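Local coordinates for extracellular solute-binding protein, family 3 (Methylophaga aminisulfidivorans MP, PDB 5SV6), which is of unknown function but has a periplasmic binding protein-like architecture and probably acts in connection with the methanol dehydrogenase system, at residues A[109-114]-A[251-256]; A[122-127]-A[215-220]; A[233-238]-A[247-252]. One frame throughout, in Å; residues are numbered along the deposited sequence.

Contact 1: residues A[109-114]-A[251-256]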
# COMPACT_ATOMS: atom_id res chain seq x y z
N GLY A 109 1.92 4.33 8.42
CA GLY A 109 1.17 4.69 7.24
C GLY A 109 -0.31 4.33 7.26
O GLY A 109 -0.67 3.14 7.28
N VAL A 110 -1.16 5.35 7.27
CA VAL A 110 -2.60 5.16 7.07
C VAL A 110 -3.07 6.25 6.10
O VAL A 110 -2.33 7.22 5.85
CB VAL A 110 -3.41 5.25 8.39
CG1 VAL A 110 -2.95 4.19 9.41
CG2 VAL A 110 -3.34 6.66 8.98
N ASP A 111 -4.26 6.10 5.54
CA ASP A 111 -4.82 7.17 4.71
C ASP A 111 -4.99 8.43 5.57
O ASP A 111 -5.41 8.34 6.72
CB ASP A 111 -6.19 6.80 4.14
CG ASP A 111 -6.12 5.69 3.10
OD1 ASP A 111 -5.02 5.33 2.65
OD2 ASP A 111 -7.21 5.18 2.72
N LYS A 112 -4.67 9.59 5.00
CA LYS A 112 -4.94 10.86 5.68
C LYS A 112 -6.42 10.92 6.08
O LYS A 112 -7.28 10.54 5.30
CB LYS A 112 -4.62 12.02 4.75
CG LYS A 112 -5.00 13.39 5.32
CD LYS A 112 -4.30 13.65 6.66
CE LYS A 112 -4.87 14.89 7.34
NZ LYS A 112 -4.20 15.19 8.64
N GLY A 113 -6.71 11.36 7.30
CA GLY A 113 -8.09 11.54 7.70
C GLY A 113 -8.85 10.29 8.13
O GLY A 113 -10.06 10.35 8.34
N ASP A 114 -8.14 9.16 8.21
CA ASP A 114 -8.66 7.93 8.82
C ASP A 114 -9.39 8.33 10.11
O ASP A 114 -8.80 8.96 10.98
CB ASP A 114 -7.48 6.99 9.14
CG ASP A 114 -7.91 5.63 9.69
OD1 ASP A 114 -8.83 5.55 10.53
OD2 ASP A 114 -7.29 4.61 9.29
N PHE A 251 -4.22 8.23 -2.94
CA PHE A 251 -4.45 8.47 -1.52
C PHE A 251 -3.24 9.13 -0.84
O PHE A 251 -2.10 8.68 -1.00
CB PHE A 251 -4.77 7.15 -0.80
CG PHE A 251 -6.05 6.51 -1.27
CD1 PHE A 251 -7.23 6.70 -0.57
CD2 PHE A 251 -6.06 5.73 -2.42
CE1 PHE A 251 -8.42 6.14 -1.01
CE2 PHE A 251 -7.25 5.15 -2.87
CZ PHE A 251 -8.43 5.35 -2.16
N GLU A 252 -3.51 10.17 -0.05
CA GLU A 252 -2.48 10.79 0.78
C GLU A 252 -2.21 9.88 1.97
O GLU A 252 -3.14 9.32 2.57
CB GLU A 252 -2.91 12.18 1.26
CG GLU A 252 -2.96 13.22 0.15
CD GLU A 252 -3.46 14.57 0.64
OE1 GLU A 252 -4.08 14.63 1.73
OE2 GLU A 252 -3.20 15.58 -0.04
N GLN A 253 -0.94 9.72 2.32
CA GLN A 253 -0.57 8.86 3.45
C GLN A 253 -0.01 9.66 4.63
O GLN A 253 0.78 10.58 4.44
CB GLN A 253 0.45 7.81 2.99
CG GLN A 253 -0.08 6.92 1.86
CD GLN A 253 -1.25 6.07 2.31
OE1 GLN A 253 -1.09 5.19 3.15
NE2 GLN A 253 -2.43 6.35 1.77
N SER A 254 -0.40 9.28 5.84
CA SER A 254 0.00 9.99 7.05
C SER A 254 0.47 9.05 8.15
O SER A 254 0.16 7.86 8.13
CB SER A 254 -1.17 10.79 7.62
OG SER A 254 -1.64 11.78 6.71
N ILE A 255 1.21 9.59 9.11
CA ILE A 255 1.49 8.88 10.37
C ILE A 255 0.21 8.92 11.20
O ILE A 255 -0.50 9.92 11.15
CB ILE A 255 2.58 9.62 11.18
CG1 ILE A 255 3.86 9.82 10.36
CG2 ILE A 255 2.87 8.90 12.48
CD1 ILE A 255 4.55 8.54 9.95
N ALA A 256 -0.07 7.87 11.96
CA ALA A 256 -1.24 7.87 12.85
C ALA A 256 -0.83 7.73 14.30
O ALA A 256 0.09 6.97 14.64
CB ALA A 256 -2.20 6.74 12.48
O HOH W 1 -3.04 3.52 3.86
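D111 and Q253 join their side chains where strand 106-111 meets strand 247-257: Q253 NE2 donates to D111 OD1 over 2.9 Å, with 164° at the hydrogen. The donor arrives on the anti side of that oxygen, tilted out of the carboxylate plane; OD1 lies close to the amide plane, and the carboxylate and amide planes are nearly perpendicular. A bend at chi2 (-65°) folds Q253 back toward D111. Water 1 links the same pair by donating to D111 OD1 and Q253 OE1. Q253 thus gives through NE2 and receives at OE1, a double role that the two unlike ends of an amide allow. D111 OD2 lies obliquely against the F251 ring, 3.6 Å from its CD1.

The backbones pair antiparallel. S254 N reaches V110 O at 2.8 Å, V110 N returns a bond to S254 O, and K112 N donates to E252 O. This pairing places strand 247-257 between strands 106-111 and 118-133, antiparallel to both, with 47-52 on the far side of 106-111; it is the antiparallel member in the sheet order of type II periplasmic binding proteins. On the V110 and S254 face, V110 CG2 packs on A256 CB at 3.7 Å.

K112 can be followed outward. Its CB rests 3.9 Å from E252 CB, CG passes E252 OE1 at 3.9 Å, and CD comes within 3.3 Å of S254 OG, a hydroxyl bonded to S120 O. CE carries the chain on to NZ, which also bonds S120 O.

Contact 2: residues A[122-127]-A[215-220]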
# COMPACT_ATOMS: atom_id res chain seq x y z
N PRO A 122 0.08 14.82 5.58
CA PRO A 122 0.49 13.74 4.67
C PRO A 122 1.97 13.87 4.32
O PRO A 122 2.42 14.99 4.06
CB PRO A 122 -0.36 13.97 3.42
CG PRO A 122 -1.49 14.85 3.86
CD PRO A 122 -0.97 15.68 5.00
N TYR A 123 2.72 12.77 4.32
CA TYR A 123 4.13 12.86 3.94
C TYR A 123 4.40 12.32 2.54
O TYR A 123 5.50 12.46 2.01
CB TYR A 123 5.07 12.26 5.01
CG TYR A 123 4.88 10.78 5.29
CD1 TYR A 123 3.97 10.33 6.24
CD2 TYR A 123 5.65 9.84 4.63
CE1 TYR A 123 3.81 8.97 6.49
CE2 TYR A 123 5.52 8.49 4.88
CZ TYR A 123 4.59 8.05 5.81
OH TYR A 123 4.47 6.70 6.03
N TYR A 124 3.38 11.69 1.95
CA TYR A 124 3.37 11.47 0.49
C TYR A 124 1.99 11.13 -0.03
O TYR A 124 1.07 10.87 0.72
CB TYR A 124 4.37 10.39 0.04
CG TYR A 124 4.10 8.95 0.48
CD1 TYR A 124 3.77 7.97 -0.45
CD2 TYR A 124 4.21 8.58 1.81
CE1 TYR A 124 3.54 6.65 -0.05
CE2 TYR A 124 4.00 7.27 2.22
CZ TYR A 124 3.66 6.31 1.28
OH TYR A 124 3.46 5.00 1.69
N LYS A 125 1.88 11.10 -1.35
CA LYS A 125 0.66 10.68 -2.01
C LYS A 125 1.05 9.70 -3.12
O LYS A 125 2.00 9.94 -3.87
CB LYS A 125 -0.07 11.90 -2.57
CG LYS A 125 -1.46 11.62 -3.20
CD LYS A 125 -2.03 12.93 -3.77
CE LYS A 125 -3.39 12.73 -4.41
NZ LYS A 125 -3.99 14.02 -4.84
N SER A 126 0.34 8.59 -3.21
CA SER A 126 0.59 7.67 -4.32
C SER A 126 -0.74 7.13 -4.81
O SER A 126 -1.79 7.60 -4.41
CB SER A 126 1.54 6.55 -3.91
OG SER A 126 2.05 5.89 -5.05
N GLY A 127 -0.70 6.16 -5.72
CA GLY A 127 -1.93 5.62 -6.25
C GLY A 127 -1.84 4.16 -6.63
O GLY A 127 -0.75 3.59 -6.68
N TRP A 215 -1.78 -1.22 -5.37
CA TRP A 215 -1.30 -0.02 -4.68
C TRP A 215 0.20 0.11 -4.94
O TRP A 215 0.98 -0.77 -4.58
CB TRP A 215 -1.60 -0.13 -3.18
CG TRP A 215 -1.07 0.96 -2.29
CD1 TRP A 215 -0.20 0.81 -1.24
CD2 TRP A 215 -1.40 2.36 -2.34
NE1 TRP A 215 0.02 2.03 -0.64
CE2 TRP A 215 -0.69 2.99 -1.30
CE3 TRP A 215 -2.22 3.13 -3.16
CZ2 TRP A 215 -0.76 4.37 -1.07
CZ3 TRP A 215 -2.30 4.49 -2.93
CH2 TRP A 215 -1.58 5.10 -1.89
N ALA A 216 0.61 1.21 -5.57
CA ALA A 216 1.98 1.31 -6.08
C ALA A 216 3.11 1.14 -5.04
O ALA A 216 4.09 0.46 -5.32
CB ALA A 216 2.18 2.59 -6.92
N PRO A 217 2.96 1.72 -3.84
CA PRO A 217 4.03 1.48 -2.85
C PRO A 217 4.27 -0.00 -2.52
O PRO A 217 5.40 -0.37 -2.18
CB PRO A 217 3.54 2.26 -1.62
CG PRO A 217 2.78 3.40 -2.21
CD PRO A 217 2.04 2.79 -3.39
N GLU A 218 3.23 -0.83 -2.62
CA GLU A 218 3.33 -2.28 -2.38
C GLU A 218 4.07 -3.00 -3.49
O GLU A 218 4.67 -4.05 -3.27
CB GLU A 218 1.93 -2.89 -2.33
CG GLU A 218 1.46 -3.23 -0.98
CD GLU A 218 -0.03 -3.41 -0.92
OE1 GLU A 218 -0.63 -3.94 -1.89
OE2 GLU A 218 -0.62 -2.98 0.09
N ALA A 219 3.98 -2.47 -4.71
CA ALA A 219 4.46 -3.19 -5.88
C ALA A 219 5.82 -2.70 -6.37
O ALA A 219 6.53 -3.44 -7.03
CB ALA A 219 3.45 -3.11 -7.01
N ALA A 220 6.16 -1.46 -6.02
CA ALA A 220 7.24 -0.72 -6.69
C ALA A 220 8.59 -1.43 -6.77
O ALA A 220 9.18 -1.50 -7.85
CB ALA A 220 7.40 0.68 -6.09
O HOH W 2 1.70 3.04 1.38
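W215 holds its CG anti to the backbone N (chi1 174°), which carries the indole to the backbone of S126 and G127, while Y124 has CG between its own N and carbonyl carbon (chi1 67°), directing its ring to P217. Y124 of the strand and W215, just before the helix, thus both turn their rings to this proline. The six-membered ring of the indole lies obliquely against the strand backbone: CZ3 of W215 is 3.5 Å from G127 CA and equally near S126 O. P217 fits between the aromatics. Its CD sits over one face of the indole, offset toward the rim, and its CG touches Y124 CE1 at 4.0 Å, meeting the phenol ring at its edge and near its plane.

S126 is small enough to let the proline in, with OG 3.5 Å from P217 CD; the hydroxyl finds its polar partner in the carbonyl O of P289, near the C-terminus. Proline suits this place because the first turn of a helix asks no N-H of it, and its compact, rigid ring is apolar on the sides it offers to the aromatics. One backbone bond ties the pieces together: A216 N donates to G127 O at 3.0 Å, with 154° at the hydrogen. A216 CB is 3.1 Å from G127 O, leaving little room for a larger side chain. Water 2 spans the polar ends, 2.7 Å from Y124 OH and accepting from W215 NE1 over 2.8 Å, at the edge of the indole and in its plane. A buried helix start packed on a long strand that probably passes from one lobe to the other is consistent with the interdomain region of a type II periplasmic binding protein.

Contact 3: residues A[233-238]-A[247-252]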
# COMPACT_ATOMS: atom_id res chain seq x y z
N VAL A 233 1.63 2.02 -14.63
CA VAL A 233 0.92 3.23 -14.98
C VAL A 233 -0.03 3.59 -13.85
O VAL A 233 -0.98 2.86 -13.59
CB VAL A 233 0.13 3.05 -16.29
CG1 VAL A 233 -0.66 4.31 -16.63
CG2 VAL A 233 1.08 2.68 -17.44
N VAL A 234 0.22 4.71 -13.18
CA VAL A 234 -0.60 5.12 -12.05
C VAL A 234 -1.99 5.58 -12.49
O VAL A 234 -2.12 6.36 -13.45
CB VAL A 234 0.08 6.26 -11.25
CG1 VAL A 234 -0.79 6.66 -10.09
CG2 VAL A 234 1.47 5.82 -10.77
N SER A 235 -3.02 5.10 -11.80
CA SER A 235 -4.40 5.46 -12.16
C SER A 235 -4.69 6.94 -11.97
O SER A 235 -3.96 7.63 -11.25
CB SER A 235 -5.41 4.67 -11.32
OG SER A 235 -5.70 3.42 -11.91
N GLU A 236 -5.75 7.41 -12.62
CA GLU A 236 -6.26 8.76 -12.41
C GLU A 236 -6.78 8.87 -10.97
O GLU A 236 -7.17 7.87 -10.37
CB GLU A 236 -7.36 9.07 -13.43
CG GLU A 236 -6.82 9.29 -14.86
CD GLU A 236 -7.88 9.19 -15.96
OE1 GLU A 236 -9.08 9.07 -15.65
OE2 GLU A 236 -7.49 9.21 -17.15
N GLU A 237 -6.78 10.09 -10.42
CA GLU A 237 -7.18 10.28 -9.01
C GLU A 237 -8.57 9.74 -8.71
O GLU A 237 -8.77 9.04 -7.71
CB GLU A 237 -7.09 11.76 -8.60
CG GLU A 237 -7.44 12.01 -7.13
CD GLU A 237 -6.97 13.36 -6.62
OE1 GLU A 237 -6.86 14.31 -7.42
OE2 GLU A 237 -6.69 13.48 -5.40
N ILE A 238 -9.53 10.07 -9.56
CA ILE A 238 -10.90 9.60 -9.39
C ILE A 238 -11.38 8.91 -10.66
O ILE A 238 -11.48 9.55 -11.71
CB ILE A 238 -11.86 10.77 -9.08
CG1 ILE A 238 -11.30 11.64 -7.94
CG2 ILE A 238 -13.26 10.26 -8.73
CD1 ILE A 238 -11.28 10.96 -6.60
N VAL A 247 -14.61 6.67 -8.13
CA VAL A 247 -13.83 5.81 -7.24
C VAL A 247 -12.38 6.31 -7.13
O VAL A 247 -11.63 6.27 -8.10
CB VAL A 247 -13.86 4.34 -7.74
CG1 VAL A 247 -13.13 3.40 -6.78
CG2 VAL A 247 -15.31 3.88 -7.92
N ARG A 248 -12.01 6.79 -5.95
CA ARG A 248 -10.67 7.33 -5.70
C ARG A 248 -9.60 6.25 -5.87
O ARG A 248 -9.74 5.15 -5.36
CB ARG A 248 -10.59 7.93 -4.29
CG ARG A 248 -9.22 8.46 -3.91
CD ARG A 248 -9.27 9.27 -2.61
NE ARG A 248 -9.84 10.59 -2.85
CZ ARG A 248 -9.15 11.62 -3.34
NH1 ARG A 248 -7.85 11.48 -3.63
NH2 ARG A 248 -9.74 12.79 -3.53
N GLN A 249 -8.53 6.58 -6.60
CA GLN A 249 -7.44 5.63 -6.83
C GLN A 249 -6.12 6.14 -6.27
O GLN A 249 -5.12 5.42 -6.26
CB GLN A 249 -7.24 5.40 -8.33
CG GLN A 249 -8.52 5.21 -9.11
CD GLN A 249 -9.04 3.80 -9.04
OE1 GLN A 249 -8.33 2.86 -9.35
NE2 GLN A 249 -10.30 3.65 -8.63
N GLN A 250 -6.11 7.40 -5.82
CA GLN A 250 -4.91 8.04 -5.28
C GLN A 250 -5.17 8.49 -3.84
O GLN A 250 -6.22 9.06 -3.56
CB GLN A 250 -4.51 9.25 -6.13
CG GLN A 250 -4.06 8.90 -7.54
CD GLN A 250 -3.68 10.13 -8.36
OE1 GLN A 250 -3.47 11.21 -7.82
NE2 GLN A 250 -3.57 9.95 -9.67
N PHE A 251 -4.22 8.23 -2.94
CA PHE A 251 -4.45 8.47 -1.52
C PHE A 251 -3.24 9.13 -0.84
O PHE A 251 -2.10 8.68 -1.00
CB PHE A 251 -4.77 7.15 -0.80
CG PHE A 251 -6.05 6.51 -1.27
CD1 PHE A 251 -7.23 6.70 -0.57
CD2 PHE A 251 -6.06 5.73 -2.42
CE1 PHE A 251 -8.42 6.14 -1.01
CE2 PHE A 251 -7.25 5.15 -2.87
CZ PHE A 251 -8.43 5.35 -2.16
N GLU A 252 -3.51 10.17 -0.05
CA GLU A 252 -2.48 10.79 0.78
C GLU A 252 -2.21 9.88 1.97
O GLU A 252 -3.14 9.32 2.57
CB GLU A 252 -2.91 12.18 1.26
CG GLU A 252 -2.96 13.22 0.15
CD GLU A 252 -3.46 14.57 0.64
OE1 GLU A 252 -4.08 14.63 1.73
OE2 GLU A 252 -3.20 15.58 -0.04
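This is a largely polar contact of a hairpin-like connection, in which the loop leaving strand 230-234 enters short strand 238-239 and pairs antiparallel with the beginning of strand 247-257. I238 faces R248 as a non-hydrogen-bonded pair, and beside it Q249 N donates to E237 O at 2.7 Å. Q250 extends its chain across E237 at about a right angle, so that NE2 reaches S235 O over 2.8 Å, lying in the carbonyl plane with the acceptor in the amide plane. With an alanine here the amide is gone, and S235 O would probably be left without its donor and a gap opened beside E237 CB.

R248 turns at chi3 (-76°) and brings NH1 to two oxygens: E237 OE2, in a salt bridge of 2.9 Å with 155° at the hydrogen, and Q250 O, also at 2.9 Å and in the guanidinium plane. I238 CD1 lies over one face of the guanidinium, 3.7 Å above its plane, an apolar lid for a flat cation. Q249 bends its amide back to V247 O through NE2, while S235 CB meets Q249 CB at 3.6 Å. Because E237 OE2 also pairs with K125 NZ, two cations share one carboxylate oxygen, which would probably stabilise the negative charge of E237.

Strand 247-257 serves contacts 1 and 3 in turn: F251 and E252 belong to both, and the centres lie about 15 Å apart. Contact 2 sits alongside, about 11 Å between centres from contact 1 and about 10 Å from contact 3. Strand 118-133 is the neighbour that knits them, with Q253 N 2.8 Å from Y124 O and F251 N 2.9 Å from S126 O, both probable hydrogen bonds. K125 NZ meets E237 OE2 at 2.8 Å, a salt bridge from contact 2 to contact 3. The two long strands probably form the interdomain connection; in relatives the ligand cleft lies between the lobes.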